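Local coordinates for protein polyguluronate lyase (Corynebacterium sp., PDB 1UAI) that probably cleaves poly-alpha-L-guluronate, the guluronate-rich part of alginate, as a lyase with a jellyroll beta-sandwich fold, at residues F158-I169 with Y172-H183. Sequence-based numbering, arbitrary orientation.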
ATOM      1  N   PHE A 158     -13.189  -2.706  -2.088  1.00  5.44           N
ATOM      2  CA  PHE A 158     -13.030  -3.902  -2.902  1.00  5.57           C
ATOM      3  C   PHE A 158     -12.066  -4.821  -2.175  1.00  5.81           C
ATOM      4  O   PHE A 158     -11.342  -4.390  -1.269  1.00  5.72           O
ATOM      5  CB  PHE A 158     -12.490  -3.561  -4.301  1.00  6.55           C
ATOM      6  CG  PHE A 158     -11.075  -3.043  -4.306  1.00  6.14           C
ATOM      7  CD1 PHE A 158      -9.993  -3.914  -4.429  1.00  6.53           C
ATOM      8  CD2 PHE A 158     -10.826  -1.682  -4.181  1.00  6.68           C
ATOM      9  CE1 PHE A 158      -8.683  -3.429  -4.428  1.00  6.49           C
ATOM     10  CE2 PHE A 158      -9.525  -1.189  -4.178  1.00  6.23           C
ATOM     11  CZ  PHE A 158      -8.451  -2.062  -4.301  1.00  7.01           C
ATOM     12  N   GLU A 159     -12.078  -6.091  -2.556  1.00  5.98           N
ATOM     13  CA  GLU A 159     -11.192  -7.064  -1.950  1.00  5.87           C
ATOM     14  C   GLU A 159     -10.149  -7.480  -2.972  1.00  5.76           C
ATOM     15  O   GLU A 159     -10.480  -7.972  -4.051  1.00  7.19           O
ATOM     16  CB  GLU A 159     -11.982  -8.286  -1.474  1.00  7.27           C
ATOM     17  CG  GLU A 159     -11.137  -9.329  -0.760  1.00 10.49           C
ATOM     18  CD  GLU A 159     -11.979 -10.407  -0.104  1.00 13.99           C
ATOM     19  OE1 GLU A 159     -12.739 -10.081   0.830  1.00 18.98           O
ATOM     20  OE2 GLU A 159     -11.887 -11.578  -0.524  1.00 16.71           O
ATOM     21  N   GLY A 160      -8.885  -7.250  -2.638  1.00  5.40           N
ATOM     22  CA  GLY A 160      -7.812  -7.636  -3.528  1.00  5.39           C
ATOM     23  C   GLY A 160      -7.069  -8.804  -2.919  1.00  5.04           C
ATOM     24  O   GLY A 160      -7.075  -8.990  -1.700  1.00  4.84           O
ATOM     25  N   LYS A 161      -6.444  -9.610  -3.764  1.00  5.14           N
ATOM     26  CA  LYS A 161      -5.678 -10.739  -3.269  1.00  5.20           C
ATOM     27  C   LYS A 161      -4.514 -11.082  -4.178  1.00  4.82           C
ATOM     28  O   LYS A 161      -4.645 -11.082  -5.403  1.00  5.63           O
ATOM     29  CB  LYS A 161      -6.561 -11.984  -3.111  1.00  5.81           C
ATOM     30  CG  LYS A 161      -5.804 -13.198  -2.563  1.00  8.06           C
ATOM     31  CD  LYS A 161      -6.717 -14.371  -2.224  1.00 10.50           C
ATOM     32  CE  LYS A 161      -7.345 -14.989  -3.461  1.00 11.24           C
ATOM     33  NZ  LYS A 161      -8.142 -16.202  -3.120  1.00 12.79           N
ATOM     34  N   PHE A 162      -3.369 -11.341  -3.558  1.00  4.89           N
ATOM     35  CA  PHE A 162      -2.168 -11.768  -4.263  1.00  4.47           C
ATOM     36  C   PHE A 162      -1.895 -13.182  -3.760  1.00  4.85           C
ATOM     37  O   PHE A 162      -1.917 -13.419  -2.551  1.00  5.36           O
ATOM     38  CB  PHE A 162      -0.934 -10.953  -3.868  1.00  5.16           C
ATOM     39  CG  PHE A 162      -0.901  -9.547  -4.388  1.00  4.98           C
ATOM     40  CD1 PHE A 162      -0.757  -9.281  -5.745  1.00  5.89           C
ATOM     41  CD2 PHE A 162      -0.906  -8.481  -3.495  1.00  5.42           C
ATOM     42  CE1 PHE A 162      -0.607  -7.971  -6.202  1.00  6.37           C
ATOM     43  CE2 PHE A 162      -0.758  -7.171  -3.939  1.00  6.01           C
ATOM     44  CZ  PHE A 162      -0.607  -6.914  -5.295  1.00  6.72           C
ATOM     45  N   VAL A 163      -1.645 -14.114  -4.671  1.00  4.89           N
ATOM     46  CA  VAL A 163      -1.281 -15.473  -4.283  1.00  5.95           C
ATOM     47  C   VAL A 163      -0.042 -15.794  -5.106  1.00  5.14           C
ATOM     48  O   VAL A 163      -0.095 -15.809  -6.337  1.00  5.89           O
ATOM     49  CB  VAL A 163      -2.376 -16.516  -4.598  1.00  6.03           C
ATOM     50  CG1 VAL A 163      -1.889 -17.907  -4.201  1.00  7.75           C
ATOM     51  CG2 VAL A 163      -3.650 -16.186  -3.846  1.00  6.95           C
ATOM     52  N   VAL A 164       1.076 -16.014  -4.424  1.00  5.32           N
ATOM     53  CA  VAL A 164       2.329 -16.321  -5.099  1.00  5.68           C
ATOM     54  C   VAL A 164       2.766 -17.743  -4.787  1.00  5.25           C
ATOM     55  O   VAL A 164       2.871 -18.131  -3.622  1.00  5.90           O
ATOM     56  CB  VAL A 164       3.459 -15.359  -4.667  1.00  5.64           C
ATOM     57  CG1 VAL A 164       4.689 -15.583  -5.538  1.00  6.45           C
ATOM     58  CG2 VAL A 164       2.988 -13.919  -4.758  1.00  6.04           C
ATOM     59  N   SER A 165       3.007 -18.518  -5.839  1.00  6.10           N
ATOM     60  CA  SER A 165       3.452 -19.897  -5.697  1.00  6.49           C
ATOM     61  C   SER A 165       3.884 -20.427  -7.058  1.00  6.93           C
ATOM     62  O   SER A 165       3.390 -19.975  -8.089  1.00  6.99           O
ATOM     63  CB  SER A 165       2.327 -20.772  -5.133  1.00  8.60           C
ATOM     64  OG  SER A 165       1.231 -20.841  -6.026  1.00 11.41           O
ATOM     65  N   GLY A 166       4.820 -21.370  -7.055  1.00  7.51           N
ATOM     66  CA  GLY A 166       5.288 -21.963  -8.297  1.00  8.39           C
ATOM     67  C   GLY A 166       5.801 -21.002  -9.355  1.00  8.31           C
ATOM     68  O   GLY A 166       5.658 -21.262 -10.552  1.00  8.97           O
ATOM     69  N   GLY A 167       6.401 -19.899  -8.922  1.00  7.97           N
ATOM     70  CA  GLY A 167       6.934 -18.925  -9.859  1.00  8.23           C
ATOM     71  C   GLY A 167       5.874 -18.116 -10.581  1.00  7.67           C
ATOM     72  O   GLY A 167       6.133 -17.555 -11.647  1.00  8.60           O
ATOM     73  N   LYS A 168       4.681 -18.052 -10.002  1.00  7.42           N
ATOM     74  CA  LYS A 168       3.581 -17.307 -10.602  1.00  7.97           C
ATOM     75  C   LYS A 168       2.850 -16.476  -9.558  1.00  7.04           C
ATOM     76  O   LYS A 168       2.699 -16.894  -8.412  1.00  8.37           O
ATOM     77  CB  LYS A 168       2.574 -18.268 -11.245  1.00 10.78           C
ATOM     78  CG  LYS A 168       3.143 -19.163 -12.334  1.00 15.36           C
ATOM     79  CD  LYS A 168       3.496 -18.370 -13.578  1.00 18.63           C
ATOM     80  CE  LYS A 168       3.946 -19.292 -14.700  1.00 21.10           C
ATOM     81  NZ  LYS A 168       4.252 -18.550 -15.953  1.00 22.83           N
ATOM     82  N   ILE A 169       2.397 -15.296  -9.968  1.00  6.18           N
ATOM     83  CA  ILE A 169       1.639 -14.417  -9.089  1.00  6.13           C
ATOM     84  C   ILE A 169       0.227 -14.310  -9.661  1.00  5.91           C
ATOM     85  O   ILE A 169       0.046 -13.858 -10.791  1.00  7.58           O
ATOM     86  CB  ILE A 169       2.237 -12.993  -9.034  1.00  6.45           C
ATOM     87  CG1 ILE A 169       3.684 -13.037  -8.534  1.00  6.62           C
ATOM     88  CG2 ILE A 169       1.379 -12.114  -8.127  1.00  6.29           C
ATOM     89  CD1 ILE A 169       4.396 -11.693  -8.613  1.00  6.74           C
ATOM     90  N   TYR A 172      -6.155 -11.160  -7.795  1.00  5.08           N
ATOM     91  CA  TYR A 172      -7.616 -11.159  -7.811  1.00  5.25           C
ATOM     92  C   TYR A 172      -8.231  -9.838  -7.366  1.00  5.17           C
ATOM     93  O   TYR A 172      -7.663  -9.118  -6.544  1.00  5.41           O
ATOM     94  CB  TYR A 172      -8.143 -12.255  -6.877  1.00  5.79           C
ATOM     95  CG  TYR A 172      -7.641 -13.641  -7.188  1.00  6.34           C
ATOM     96  CD1 TYR A 172      -8.418 -14.536  -7.919  1.00  7.67           C
ATOM     97  CD2 TYR A 172      -6.383 -14.059  -6.756  1.00  6.39           C
ATOM     98  CE1 TYR A 172      -7.957 -15.815  -8.213  1.00  9.20           C
ATOM     99  CE2 TYR A 172      -5.911 -15.334  -7.044  1.00  7.84           C
ATOM    100  CZ  TYR A 172      -6.704 -16.207  -7.773  1.00  8.71           C
ATOM    101  OH  TYR A 172      -6.240 -17.465  -8.075  1.00 10.68           O
ATOM    102  N   TYR A 173      -9.412  -9.553  -7.906  1.00  5.29           N
ATOM    103  CA  TYR A 173     -10.188  -8.359  -7.579  1.00  5.50           C
ATOM    104  C   TYR A 173     -11.607  -8.875  -7.354  1.00  5.67           C
ATOM    105  O   TYR A 173     -12.228  -9.430  -8.267  1.00  6.07           O
ATOM    106  CB  TYR A 173     -10.157  -7.370  -8.743  1.00  5.91           C
ATOM    107  CG  TYR A 173     -11.095  -6.190  -8.604  1.00  6.73           C
ATOM    108  CD1 TYR A 173     -10.777  -5.099  -7.796  1.00  6.95           C
ATOM    109  CD2 TYR A 173     -12.286  -6.148  -9.328  1.00  8.03           C
ATOM    110  CE1 TYR A 173     -11.623  -3.987  -7.724  1.00  8.33           C
ATOM    111  CE2 TYR A 173     -13.134  -5.050  -9.263  1.00  8.89           C
ATOM    112  CZ  TYR A 173     -12.797  -3.972  -8.464  1.00  8.44           C
ATOM    113  OH  TYR A 173     -13.619  -2.868  -8.435  1.00 10.91           O
ATOM    114  N   ASN A 174     -12.103  -8.701  -6.135  1.00  6.34           N
ATOM    115  CA  ASN A 174     -13.425  -9.179  -5.753  1.00  7.57           C
ATOM    116  C   ASN A 174     -13.650 -10.637  -6.148  1.00  8.28           C
ATOM    117  O   ASN A 174     -14.706 -11.009  -6.667  1.00  9.70           O
ATOM    118  CB  ASN A 174     -14.522  -8.276  -6.329  1.00  8.49           C
ATOM    119  CG  ASN A 174     -14.573  -6.927  -5.639  1.00  7.07           C
ATOM    120  OD1 ASN A 174     -14.138  -6.794  -4.491  1.00  7.65           O
ATOM    121  ND2 ASN A 174     -15.114  -5.925  -6.320  1.00  8.79           N
ATOM    122  N   GLY A 175     -12.632 -11.455  -5.894  1.00  8.46           N
ATOM    123  CA  GLY A 175     -12.712 -12.879  -6.177  1.00  9.15           C
ATOM    124  C   GLY A 175     -12.434 -13.338  -7.594  1.00  9.69           C
ATOM    125  O   GLY A 175     -12.334 -14.539  -7.840  1.00 11.34           O
ATOM    126  N   VAL A 176     -12.296 -12.402  -8.527  1.00  8.60           N
ATOM    127  CA  VAL A 176     -12.049 -12.759  -9.918  1.00  8.54           C
ATOM    128  C   VAL A 176     -10.583 -12.583 -10.311  1.00  6.71           C
ATOM    129  O   VAL A 176      -9.988 -11.531 -10.075  1.00  6.37           O
ATOM    130  CB  VAL A 176     -12.939 -11.913 -10.861  1.00  8.72           C
ATOM    131  CG1 VAL A 176     -12.680 -12.293 -12.312  1.00 10.77           C
ATOM    132  CG2 VAL A 176     -14.406 -12.119 -10.508  1.00 11.28           C
ATOM    133  N   LEU A 177     -10.005 -13.622 -10.908  1.00  6.99           N
ATOM    134  CA  LEU A 177      -8.615 -13.583 -11.346  1.00  7.42           C
ATOM    135  C   LEU A 177      -8.467 -12.525 -12.434  1.00  7.07           C
ATOM    136  O   LEU A 177      -9.168 -12.560 -13.448  1.00  8.77           O
ATOM    137  CB  LEU A 177      -8.194 -14.954 -11.886  1.00  7.81           C
ATOM    138  CG  LEU A 177      -6.750 -15.093 -12.378  1.00  8.11           C
ATOM    139  CD1 LEU A 177      -5.779 -14.792 -11.247  1.00  8.71           C
ATOM    140  CD2 LEU A 177      -6.529 -16.501 -12.904  1.00  9.35           C
ATOM    141  N   GLN A 178      -7.550 -11.587 -12.219  1.00  6.66           N
ATOM    142  CA  GLN A 178      -7.319 -10.500 -13.164  1.00  6.62           C
ATOM    143  C   GLN A 178      -6.132 -10.757 -14.075  1.00  6.35           C
ATOM    144  O   GLN A 178      -6.156 -10.415 -15.259  1.00  7.19           O
ATOM    145  CB  GLN A 178      -7.085  -9.193 -12.409  1.00  7.31           C
ATOM    146  CG  GLN A 178      -8.252  -8.765 -11.544  1.00  7.51           C
ATOM    147  CD  GLN A 178      -9.514  -8.557 -12.352  1.00  7.02           C
ATOM    148  OE1 GLN A 178      -9.522  -7.797 -13.320  1.00  7.91           O
ATOM    149  NE2 GLN A 178     -10.591  -9.232 -11.962  1.00  8.03           N
ATOM    150  N   THR A 179      -5.084 -11.348 -13.514  1.00  6.63           N
ATOM    151  CA  THR A 179      -3.886 -11.637 -14.282  1.00  6.79           C
ATOM    152  C   THR A 179      -2.983 -12.599 -13.530  1.00  5.75           C
ATOM    153  O   THR A 179      -3.071 -12.726 -12.307  1.00  6.70           O
ATOM    154  CB  THR A 179      -3.087 -10.342 -14.573  1.00  7.43           C
ATOM    155  OG1 THR A 179      -1.987 -10.642 -15.440  1.00  8.84           O
ATOM    156  CG2 THR A 179      -2.547  -9.737 -13.279  1.00  8.79           C
ATOM    157  N   THR A 180      -2.136 -13.290 -14.284  1.00  6.22           N
ATOM    158  CA  THR A 180      -1.164 -14.216 -13.725  1.00  6.78           C
ATOM    159  C   THR A 180       0.171 -13.730 -14.271  1.00  6.90           C
ATOM    160  O   THR A 180       0.360 -13.652 -15.486  1.00  8.28           O
ATOM    161  CB  THR A 180      -1.419 -15.666 -14.176  1.00  7.27           C
ATOM    162  OG1 THR A 180      -2.710 -16.081 -13.717  1.00  7.84           O
ATOM    163  CG2 THR A 180      -0.364 -16.596 -13.596  1.00  8.94           C
ATOM    164  N   ILE A 181       1.079 -13.382 -13.366  1.00  7.30           N
ATOM    165  CA  ILE A 181       2.385 -12.858 -13.736  1.00  8.11           C
ATOM    166  C   ILE A 181       3.517 -13.808 -13.374  1.00  7.82           C
ATOM    167  O   ILE A 181       3.595 -14.291 -12.246  1.00  7.64           O
ATOM    168  CB  ILE A 181       2.620 -11.498 -13.036  1.00  8.71           C
ATOM    169  CG1 ILE A 181       1.568 -10.491 -13.511  1.00  8.41           C
ATOM    170  CG2 ILE A 181       4.028 -10.991 -13.316  1.00 10.29           C
ATOM    171  CD1 ILE A 181       1.556  -9.193 -12.731  1.00  8.88           C
ATOM    172  N   SER A 182       4.390 -14.078 -14.338  1.00  8.85           N
ATOM    173  CA  SER A 182       5.534 -14.949 -14.102  1.00 10.00           C
ATOM    174  C   SER A 182       6.539 -14.167 -13.263  1.00  9.71           C
ATOM    175  O   SER A 182       6.896 -13.038 -13.600  1.00 10.49           O
ATOM    176  CB  SER A 182       6.169 -15.374 -15.427  1.00 12.07           C
ATOM    177  OG  SER A 182       5.277 -16.169 -16.188  1.00 17.22           O
ATOM    178  N   HIS A 183       6.988 -14.771 -12.169  1.00  9.26           N
ATOM    179  CA  HIS A 183       7.935 -14.125 -11.268  1.00  9.08           C
ATOM    180  C   HIS A 183       8.669 -15.217 -10.497  1.00  8.99           C
ATOM    181  O   HIS A 183       8.046 -15.999  -9.783  1.00  8.90           O
ATOM    182  CB  HIS A 183       7.171 -13.216 -10.304  1.00  9.11           C
ATOM    183  CG  HIS A 183       8.050 -12.409  -9.401  1.00  7.55           C
ATOM    184  ND1 HIS A 183       8.925 -11.454  -9.872  1.00  8.45           N
ATOM    185  CD2 HIS A 183       8.175 -12.403  -8.054  1.00  8.66           C
ATOM    186  CE1 HIS A 183       9.550 -10.893  -8.853  1.00  8.78           C
ATOM    187  NE2 HIS A 183       9.113 -11.452  -7.737  1.00  9.21           N
TER
HETATM  188  O   HOH W   1     -10.220 -10.821  -4.467  1.00 10.70           O
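The carbonyl oxygen of E159 receives two hydrogen bonds: N174 N donates to E159 O over 2.7 Å, and a water gives a second at 2.9 Å while accepting from G175 N. This is one end of an antiparallel beta meander, strands 158-165, 168-173 and 176-182, at the margin of one sheet of the jellyroll sandwich; 176-182 is one of the two edge strands of that sheet. Type I' turns, S165 to K168 and Y173 to V176, close its two hairpins, with positive phi at G166, G167, N174 and G175.

N174 also uses its side chain. Its OD1 accepts a nearly straight bond from E159 N (2.9 Å), so the backbone N and side-chain amide of one turn residue hold both polar backbone atoms of E159. The E159 carboxylate forms a salt bridge with R100 on the adjoining strand 95-105. F158 and Y173 cross at about a right angle as side chains, F158 CB lying 3.6 Å from Y173 CE1; their ring planes are inclined at 38°, an oblique pair that is neither a stack nor edge-to-face.

K161 and Y172 form a hydrogen-bonded pair, and their side chains run alongside each other. A bend at chi3 brings the lysine's end above the ring: CE makes a CH-pi contact, and NZ a cation-pi contact 4.7 Å from the Y172 centroid, 13° off the ring normal. L177 CD1 lies over the opposite face, offset toward the rim, so the ring is sandwiched between lysine and leucine.

In the second hairpin I169 and I181 exchange two backbone bonds. The buried I169 extends CD1 to H183 CB (3.6 Å), while H183 NE2 is hydrogen-bonded to N188 OD1. At the exposed margin, K168 bends at chi2 (-70°), which carries NZ across to donate to S182 OG at 2.6 Å.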